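Long-range contacts in transglutaminase elicitor (Phytophthora sojae, PDB 3TW5), which is a transglutaminase that probably cross-links proteins between glutamine and lysine side chains and probably acts as an elicitor of host plant defence: residues M21-L26 against L310-I316; F205-A210 against G237-Y241. The protein carries 1 engineered substitution. All coordinates share one frame; numbering follows the deposited sequence.

Contact 1: residues M21-L26 against L310-I316; sequences MTLKDL and LDDAGEI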
ATOM      1  N   MET A  21      -7.741 -16.352 -18.042  1.00 43.66           N
ATOM      2  CA  MET A  21      -6.907 -15.689 -19.042  1.00 43.71           C
ATOM      3  C   MET A  21      -7.699 -15.272 -20.285  1.00 43.58           C
ATOM      4  O   MET A  21      -7.178 -14.564 -21.149  1.00 43.51           O
ATOM      5  CB  MET A  21      -5.745 -16.602 -19.446  1.00 43.94           C
ATOM      6  CG  MET A  21      -4.936 -17.161 -18.280  1.00 44.40           C
ATOM      7  SD  MET A  21      -3.499 -16.169 -17.840  1.00 44.81           S
ATOM      8  CE  MET A  21      -2.307 -16.743 -19.049  1.00 44.79           C
ATOM      9  N   THR A  22      -8.951 -15.720 -20.368  1.00 43.42           N
ATOM     10  CA  THR A  22      -9.840 -15.363 -21.474  1.00 43.12           C
ATOM     11  C   THR A  22     -10.564 -14.064 -21.137  1.00 43.00           C
ATOM     12  O   THR A  22     -11.389 -14.023 -20.218  1.00 42.94           O
ATOM     13  CB  THR A  22     -10.855 -16.491 -21.782  1.00 43.08           C
ATOM     14  OG1 THR A  22     -10.152 -17.715 -22.029  1.00 43.07           O
ATOM     15  CG2 THR A  22     -11.694 -16.149 -23.003  1.00 43.09           C
ATOM     16  N   LEU A  23     -10.249 -13.011 -21.889  1.00 42.74           N
ATOM     17  CA  LEU A  23     -10.736 -11.658 -21.606  1.00 42.57           C
ATOM     18  C   LEU A  23     -12.249 -11.567 -21.417  1.00 42.59           C
ATOM     19  O   LEU A  23     -12.715 -10.930 -20.471  1.00 42.55           O
ATOM     20  CB  LEU A  23     -10.271 -10.682 -22.692  1.00 42.47           C
ATOM     21  CG  LEU A  23     -10.676  -9.205 -22.601  1.00 42.44           C
ATOM     22  CD1 LEU A  23     -10.249  -8.555 -21.288  1.00 42.34           C
ATOM     23  CD2 LEU A  23     -10.100  -8.444 -23.778  1.00 42.44           C
ATOM     24  N   LYS A  24     -13.004 -12.206 -22.313  1.00 42.66           N
ATOM     25  CA  LYS A  24     -14.473 -12.161 -22.290  1.00 42.67           C
ATOM     26  C   LYS A  24     -15.072 -12.818 -21.040  1.00 42.73           C
ATOM     27  O   LYS A  24     -16.216 -12.534 -20.673  1.00 42.88           O
ATOM     28  CB  LYS A  24     -15.055 -12.797 -23.556  1.00 42.54           C
ATOM     29  N   ASP A  25     -14.294 -13.682 -20.392  1.00 42.70           N
ATOM     30  CA  ASP A  25     -14.737 -14.380 -19.185  1.00 42.69           C
ATOM     31  C   ASP A  25     -14.311 -13.682 -17.889  1.00 42.53           C
ATOM     32  O   ASP A  25     -14.727 -14.085 -16.800  1.00 42.75           O
ATOM     33  CB  ASP A  25     -14.242 -15.832 -19.193  1.00 42.87           C
ATOM     34  CG  ASP A  25     -14.826 -16.646 -20.339  1.00 43.20           C
ATOM     35  OD1 ASP A  25     -15.867 -16.232 -20.898  1.00 43.36           O
ATOM     36  OD2 ASP A  25     -14.244 -17.704 -20.676  1.00 43.35           O
ATOM     37  N   LEU A  26     -13.486 -12.643 -18.006  1.00 42.12           N
ATOM     38  CA  LEU A  26     -13.048 -11.873 -16.842  1.00 41.67           C
ATOM     39  C   LEU A  26     -14.122 -10.891 -16.396  1.00 41.50           C
ATOM     40  O   LEU A  26     -14.859 -10.364 -17.229  1.00 41.55           O
ATOM     41  CB  LEU A  26     -11.751 -11.115 -17.142  1.00 41.57           C
ATOM     42  CG  LEU A  26     -10.441 -11.902 -17.220  1.00 41.34           C
ATOM     43  CD1 LEU A  26      -9.349 -10.998 -17.743  1.00 41.21           C
ATOM     44  CD2 LEU A  26     -10.043 -12.489 -15.872  1.00 41.07           C
ATOM     45  N   LEU A 310      -4.616 -10.532 -27.933  1.00 40.27           N
ATOM     46  CA  LEU A 310      -5.433 -11.741 -27.892  1.00 40.74           C
ATOM     47  C   LEU A 310      -5.013 -12.728 -28.972  1.00 41.14           C
ATOM     48  O   LEU A 310      -4.613 -12.328 -30.065  1.00 41.31           O
ATOM     49  CB  LEU A 310      -6.909 -11.380 -28.072  1.00 40.58           C
ATOM     50  CG  LEU A 310      -7.795 -11.081 -26.856  1.00 40.64           C
ATOM     51  CD1 LEU A 310      -7.188 -10.070 -25.888  1.00 40.61           C
ATOM     52  CD2 LEU A 310      -9.162 -10.603 -27.326  1.00 40.58           C
ATOM     53  N   ASP A 311      -5.092 -14.019 -28.660  1.00 41.77           N
ATOM     54  CA  ASP A 311      -4.913 -15.059 -29.672  1.00 42.44           C
ATOM     55  C   ASP A 311      -6.276 -15.425 -30.275  1.00 42.75           C
ATOM     56  O   ASP A 311      -7.274 -14.753 -30.001  1.00 42.77           O
ATOM     57  CB  ASP A 311      -4.194 -16.287 -29.089  1.00 42.42           C
ATOM     58  CG  ASP A 311      -5.027 -17.034 -28.049  1.00 42.62           C
ATOM     59  OD1 ASP A 311      -6.138 -16.577 -27.699  1.00 42.68           O
ATOM     60  OD2 ASP A 311      -4.559 -18.093 -27.579  1.00 42.84           O
ATOM     61  N   ASP A 312      -6.314 -16.481 -31.085  1.00 43.25           N
ATOM     62  CA  ASP A 312      -7.562 -16.939 -31.707  1.00 43.67           C
ATOM     63  C   ASP A 312      -8.654 -17.294 -30.698  1.00 43.63           C
ATOM     64  O   ASP A 312      -9.821 -16.960 -30.904  1.00 43.68           O
ATOM     65  CB  ASP A 312      -7.297 -18.127 -32.629  1.00 44.05           C
ATOM     66  CG  ASP A 312      -6.618 -17.719 -33.917  1.00 44.69           C
ATOM     67  OD1 ASP A 312      -5.771 -18.498 -34.410  1.00 45.42           O
ATOM     68  OD2 ASP A 312      -6.926 -16.621 -34.434  1.00 45.30           O
ATOM     69  N   ALA A 313      -8.267 -17.960 -29.613  1.00 43.60           N
ATOM     70  CA  ALA A 313      -9.207 -18.362 -28.566  1.00 43.53           C
ATOM     71  C   ALA A 313      -9.652 -17.187 -27.693  1.00 43.50           C
ATOM     72  O   ALA A 313     -10.423 -17.367 -26.747  1.00 43.67           O
ATOM     73  CB  ALA A 313      -8.606 -19.473 -27.706  1.00 43.54           C
ATOM     74  N   GLY A 314      -9.166 -15.988 -28.013  1.00 43.36           N
ATOM     75  CA  GLY A 314      -9.515 -14.779 -27.267  1.00 43.23           C
ATOM     76  C   GLY A 314      -8.867 -14.732 -25.898  1.00 43.18           C
ATOM     77  O   GLY A 314      -9.397 -14.120 -24.964  1.00 43.17           O
ATOM     78  N   GLU A 315      -7.714 -15.385 -25.786  1.00 43.07           N
ATOM     79  CA  GLU A 315      -6.971 -15.446 -24.540  1.00 43.08           C
ATOM     80  C   GLU A 315      -5.889 -14.370 -24.514  1.00 42.65           C
ATOM     81  O   GLU A 315      -5.213 -14.140 -25.515  1.00 42.55           O
ATOM     82  CB  GLU A 315      -6.361 -16.840 -24.367  1.00 43.39           C
ATOM     83  CG  GLU A 315      -5.914 -17.148 -22.950  1.00 44.48           C
ATOM     84  CD  GLU A 315      -5.903 -18.635 -22.640  1.00 45.28           C
ATOM     85  OE1 GLU A 315      -6.990 -19.260 -22.645  1.00 45.81           O
ATOM     86  OE2 GLU A 315      -4.805 -19.175 -22.373  1.00 45.57           O
ATOM     87  N   ILE A 316      -5.744 -13.707 -23.368  1.00 42.24           N
ATOM     88  CA  ILE A 316      -4.746 -12.654 -23.198  1.00 41.88           C
ATOM     89  C   ILE A 316      -3.342 -13.253 -23.177  1.00 41.81           C
ATOM     90  O   ILE A 316      -3.007 -14.049 -22.295  1.00 41.83           O
ATOM     91  CB  ILE A 316      -4.976 -11.833 -21.910  1.00 41.77           C
ATOM     92  CG1 ILE A 316      -6.417 -11.326 -21.836  1.00 41.50           C
ATOM     93  CG2 ILE A 316      -3.997 -10.668 -21.844  1.00 41.89           C
ATOM     94  CD1 ILE A 316      -6.860 -10.943 -20.446  1.00 41.09           C
TER

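Contact 2: residues F205-A210 against G237-Y241; sequences FHIASA and GFKVY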
ATOM      1  N   PHE A 205      -1.117  -6.957 -15.387  1.00 36.83           N
ATOM      2  CA  PHE A 205      -1.895  -6.022 -14.577  1.00 36.59           C
ATOM      3  C   PHE A 205      -3.394  -6.336 -14.630  1.00 36.59           C
ATOM      4  O   PHE A 205      -4.034  -6.488 -13.586  1.00 36.50           O
ATOM      5  CB  PHE A 205      -1.624  -4.570 -14.998  1.00 36.49           C
ATOM      6  CG  PHE A 205      -2.504  -3.560 -14.308  1.00 36.28           C
ATOM      7  CD1 PHE A 205      -2.291  -3.224 -12.975  1.00 36.13           C
ATOM      8  CD2 PHE A 205      -3.547  -2.947 -14.992  1.00 36.02           C
ATOM      9  CE1 PHE A 205      -3.107  -2.292 -12.336  1.00 35.96           C
ATOM     10  CE2 PHE A 205      -4.365  -2.017 -14.358  1.00 35.78           C
ATOM     11  CZ  PHE A 205      -4.144  -1.690 -13.029  1.00 35.76           C
ATOM     12  N   HIS A 206      -3.937  -6.444 -15.843  1.00 36.47           N
ATOM     13  CA  HIS A 206      -5.361  -6.725 -16.042  1.00 36.26           C
ATOM     14  C   HIS A 206      -5.748  -8.087 -15.471  1.00 36.11           C
ATOM     15  O   HIS A 206      -6.694  -8.179 -14.691  1.00 36.18           O
ATOM     16  CB  HIS A 206      -5.742  -6.631 -17.527  1.00 36.30           C
ATOM     17  CG  HIS A 206      -7.221  -6.614 -17.776  1.00 36.21           C
ATOM     18  ND1 HIS A 206      -7.954  -5.448 -17.834  1.00 36.12           N
ATOM     19  CD2 HIS A 206      -8.103  -7.621 -17.987  1.00 36.00           C
ATOM     20  CE1 HIS A 206      -9.223  -5.737 -18.067  1.00 35.92           C
ATOM     21  NE2 HIS A 206      -9.340  -7.049 -18.164  1.00 35.87           N
ATOM     22  N   ILE A 207      -5.005  -9.127 -15.848  1.00 35.88           N
ATOM     23  CA  ILE A 207      -5.272 -10.496 -15.393  1.00 35.75           C
ATOM     24  C   ILE A 207      -5.275 -10.597 -13.863  1.00 35.77           C
ATOM     25  O   ILE A 207      -6.194 -11.171 -13.280  1.00 35.80           O
ATOM     26  CB  ILE A 207      -4.272 -11.515 -16.011  1.00 35.74           C
ATOM     27  CG1 ILE A 207      -4.497 -11.633 -17.523  1.00 35.57           C
ATOM     28  CG2 ILE A 207      -4.401 -12.889 -15.343  1.00 35.60           C
ATOM     29  CD1 ILE A 207      -3.328 -12.229 -18.284  1.00 35.41           C
ATOM     30  N   ALA A 208      -4.257 -10.020 -13.226  1.00 35.72           N
ATOM     31  CA  ALA A 208      -4.145 -10.026 -11.769  1.00 35.60           C
ATOM     32  C   ALA A 208      -5.279  -9.249 -11.108  1.00 35.58           C
ATOM     33  O   ALA A 208      -5.941  -9.766 -10.210  1.00 35.62           O
ATOM     34  CB  ALA A 208      -2.788  -9.479 -11.329  1.00 35.56           C
ATOM     35  N   SER A 209      -5.508  -8.017 -11.567  1.00 35.57           N
ATOM     36  CA  SER A 209      -6.518  -7.134 -10.976  1.00 35.56           C
ATOM     37  C   SER A 209      -7.925  -7.710 -11.077  1.00 35.67           C
ATOM     38  O   SER A 209      -8.695  -7.639 -10.122  1.00 35.76           O
ATOM     39  CB  SER A 209      -6.474  -5.747 -11.618  1.00 35.47           C
ATOM     40  OG  SER A 209      -5.189  -5.161 -11.495  1.00 35.33           O
ATOM     41  N   ALA A 210      -8.245  -8.289 -12.232  1.00 35.92           N
ATOM     42  CA  ALA A 210      -9.566  -8.864 -12.476  1.00 36.09           C
ATOM     43  C   ALA A 210      -9.811 -10.135 -11.659  1.00 36.18           C
ATOM     44  O   ALA A 210     -10.888 -10.311 -11.090  1.00 36.17           O
ATOM     45  CB  ALA A 210      -9.767  -9.131 -13.965  1.00 36.05           C
ATOM     46  N   GLY A 237     -10.431  -1.437  -5.148  1.00 42.10           N
ATOM     47  CA  GLY A 237     -11.179  -1.933  -6.295  1.00 41.67           C
ATOM     48  C   GLY A 237     -10.573  -1.703  -7.661  1.00 41.50           C
ATOM     49  O   GLY A 237      -9.651  -0.904  -7.829  1.00 41.45           O
ATOM     50  N   PHE A 238     -11.119  -2.415  -8.641  1.00 41.38           N
ATOM     51  CA  PHE A 238     -10.686  -2.341 -10.029  1.00 41.35           C
ATOM     52  C   PHE A 238     -11.914  -2.389 -10.932  1.00 41.51           C
ATOM     53  O   PHE A 238     -12.732  -3.311 -10.829  1.00 41.56           O
ATOM     54  CB  PHE A 238      -9.738  -3.506 -10.333  1.00 41.15           C
ATOM     55  CG  PHE A 238      -9.444  -3.701 -11.796  1.00 40.79           C
ATOM     56  CD1 PHE A 238      -8.501  -2.910 -12.442  1.00 40.72           C
ATOM     57  CD2 PHE A 238     -10.086  -4.701 -12.518  1.00 40.59           C
ATOM     58  CE1 PHE A 238      -8.215  -3.102 -13.794  1.00 40.66           C
ATOM     59  CE2 PHE A 238      -9.807  -4.900 -13.870  1.00 40.51           C
ATOM     60  CZ  PHE A 238      -8.871  -4.101 -14.509  1.00 40.45           C
ATOM     61  N   LYS A 239     -12.047  -1.393 -11.805  1.00 41.63           N
ATOM     62  CA  LYS A 239     -13.170  -1.338 -12.741  1.00 41.74           C
ATOM     63  C   LYS A 239     -12.713  -1.074 -14.172  1.00 41.63           C
ATOM     64  O   LYS A 239     -11.899  -0.186 -14.419  1.00 41.60           O
ATOM     65  CB  LYS A 239     -14.198  -0.288 -12.310  1.00 41.86           C
ATOM     66  CG  LYS A 239     -15.506  -0.366 -13.081  1.00 42.33           C
ATOM     67  CD  LYS A 239     -16.504   0.690 -12.640  1.00 42.96           C
ATOM     68  CE  LYS A 239     -17.828   0.498 -13.373  1.00 43.32           C
ATOM     69  NZ  LYS A 239     -18.911   1.366 -12.835  1.00 43.66           N
ATOM     70  N   VAL A 240     -13.241  -1.868 -15.101  1.00 41.58           N
ATOM     71  CA  VAL A 240     -13.001  -1.684 -16.526  1.00 41.57           C
ATOM     72  C   VAL A 240     -14.050  -0.716 -17.070  1.00 41.74           C
ATOM     73  O   VAL A 240     -15.254  -0.971 -16.975  1.00 41.73           O
ATOM     74  CB  VAL A 240     -13.062  -3.026 -17.298  1.00 41.52           C
ATOM     75  CG1 VAL A 240     -12.788  -2.812 -18.783  1.00 41.33           C
ATOM     76  CG2 VAL A 240     -12.074  -4.027 -16.715  1.00 41.47           C
ATOM     77  N   TYR A 241     -13.583   0.396 -17.627  1.00 41.87           N
ATOM     78  CA  TYR A 241     -14.466   1.444 -18.130  1.00 42.05           C
ATOM     79  C   TYR A 241     -14.747   1.323 -19.627  1.00 42.07           C
ATOM     80  O   TYR A 241     -15.779   1.792 -20.103  1.00 42.15           O
ATOM     81  CB  TYR A 241     -13.889   2.823 -17.810  1.00 42.13           C
ATOM     82  CG  TYR A 241     -14.201   3.316 -16.413  1.00 42.45           C
ATOM     83  CD1 TYR A 241     -13.618   2.726 -15.290  1.00 42.63           C
ATOM     84  CD2 TYR A 241     -15.070   4.387 -16.215  1.00 42.74           C
ATOM     85  CE1 TYR A 241     -13.902   3.185 -14.004  1.00 42.89           C
ATOM     86  CE2 TYR A 241     -15.359   4.855 -14.934  1.00 42.96           C
ATOM     87  CZ  TYR A 241     -14.773   4.250 -13.836  1.00 43.01           C
ATOM     88  OH  TYR A 241     -15.059   4.714 -12.573  1.00 43.24           O
TER

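Contact 1: residues M21-L26 against L310-I316
Met-21 CB lies over one face of the Glu-315 carboxylate, 3.8 Å from Glu-315 CD, and OE1 is the oxygen nearer Thr-22, 3.6 Å from Thr-22 OG1. With CG anti to its backbone N (chi1 -163°), Glu-315 sends an extended chain past the Met-21 carbonyl to reach this place. The Asp-311 carboxylate serves its own loop: Glu-315 N donates to Asp-311 OD1 over 2.8 Å, arriving on the syn side but 29° out of the carboxylate plane. Residues 311-314 make a type I beta turn, and the bonds Gly-314 N to Asp-311 O and Asp-311 N to Glu-315 O, with Gly-314 in a left-handed conformation, define a type I turn with a G1 bulge. This turn closes the hairpin between strands 299-310 and 316-321. The N-terminal loop docks on it through a single antiparallel bridge, Thr-22 facing Glu-315 as a non-hydrogen-bonded pair. Of the two flanking bonds, Ile-316 N to Met-21 O is nearly straight at 2.8 Å (170° at the hydrogen), whereas Leu-23 N to Gly-314 O is weak at 3.4 Å. Thr-22 lays its CG2 methyl 3.6 Å from Gly-314 O. Apolar contacts follow where 21-26 bends into a 3-10 turn: Leu-23 CD2 meets Leu-310 CD1 at 3.9 Å, the side chains crossing at about a right angle, and Leu-26 CD1 reaches Ile-316 CD1 at 3.7 Å. Val-271 also touches Leu-23.

Contact 2: residues F205-A210 against G237-Y241
Phe-238 and His-206 both carry CG opposite their own backbone N (chi1 168° and -168°), which extends the phenyl ring from the strand toward the helix and carries the imidazole outward from the helix to meet it. Ser-209 CB sits over the centre of one Phe-238 face, 3.6 Å from the ring centroid, a CH-pi contact close to the ring normal. The far edge of the same ring addresses two others. Its CZ stands 3.7 Å from His-206 ND1, with the ring edge turned to the imidazole face, and its CE1 comes 4.0 Å from Phe-205 CE2; both pairs are offset edge-to-face, with planes nearly perpendicular and centroids 5.5 Å apart for His-206 and 6.0 Å for Phe-205. Val-240 CG2 adds a methyl 3.6 Å from His-206 CE1. His-206 ND1 is hydrogen-bonded to Tyr-306 OH on strand 299-310, which would fix the imidazole's rotation. Ser-209 OG donates to Phe-205 O over 2.7 Å. That carbonyl also accepts from Ser-209 N, the two donors arriving on opposite faces of its plane. Phe-205, His-206 and Phe-238 thus form an aromatic cluster between helix 202-215 and strand 232-246, whose local axes pass 9.2 Å apart at 122°, a helix packed across the face of a large antiparallel sheet.

Overall arrangement
Contacts 1 and 2 lie on the same side of the chain's centre, with their own centres about 14 Å apart; contact 1 is the more peripheral, about 29 Å from the centre of the chain against about 17 Å for contact 2. They touch through side-chain packing. Leu-23 CD1 packs 3.6 Å from His-206 NE2, Leu-26 CD2 lies 3.9 Å from Ala-210 CB, and Ile-316 CD1 lies 3.8 Å from Ile-207 CG1. The loop then leads into strand 29-31, and Thr-28, just before it, and Gly-30, within it, make backbone hydrogen bonds to Val-240 and Phe-238. The hairpin of contact 1 and the strand of contact 2 belong to one antiparallel sheet, against which the loop and helix 202-215 pack.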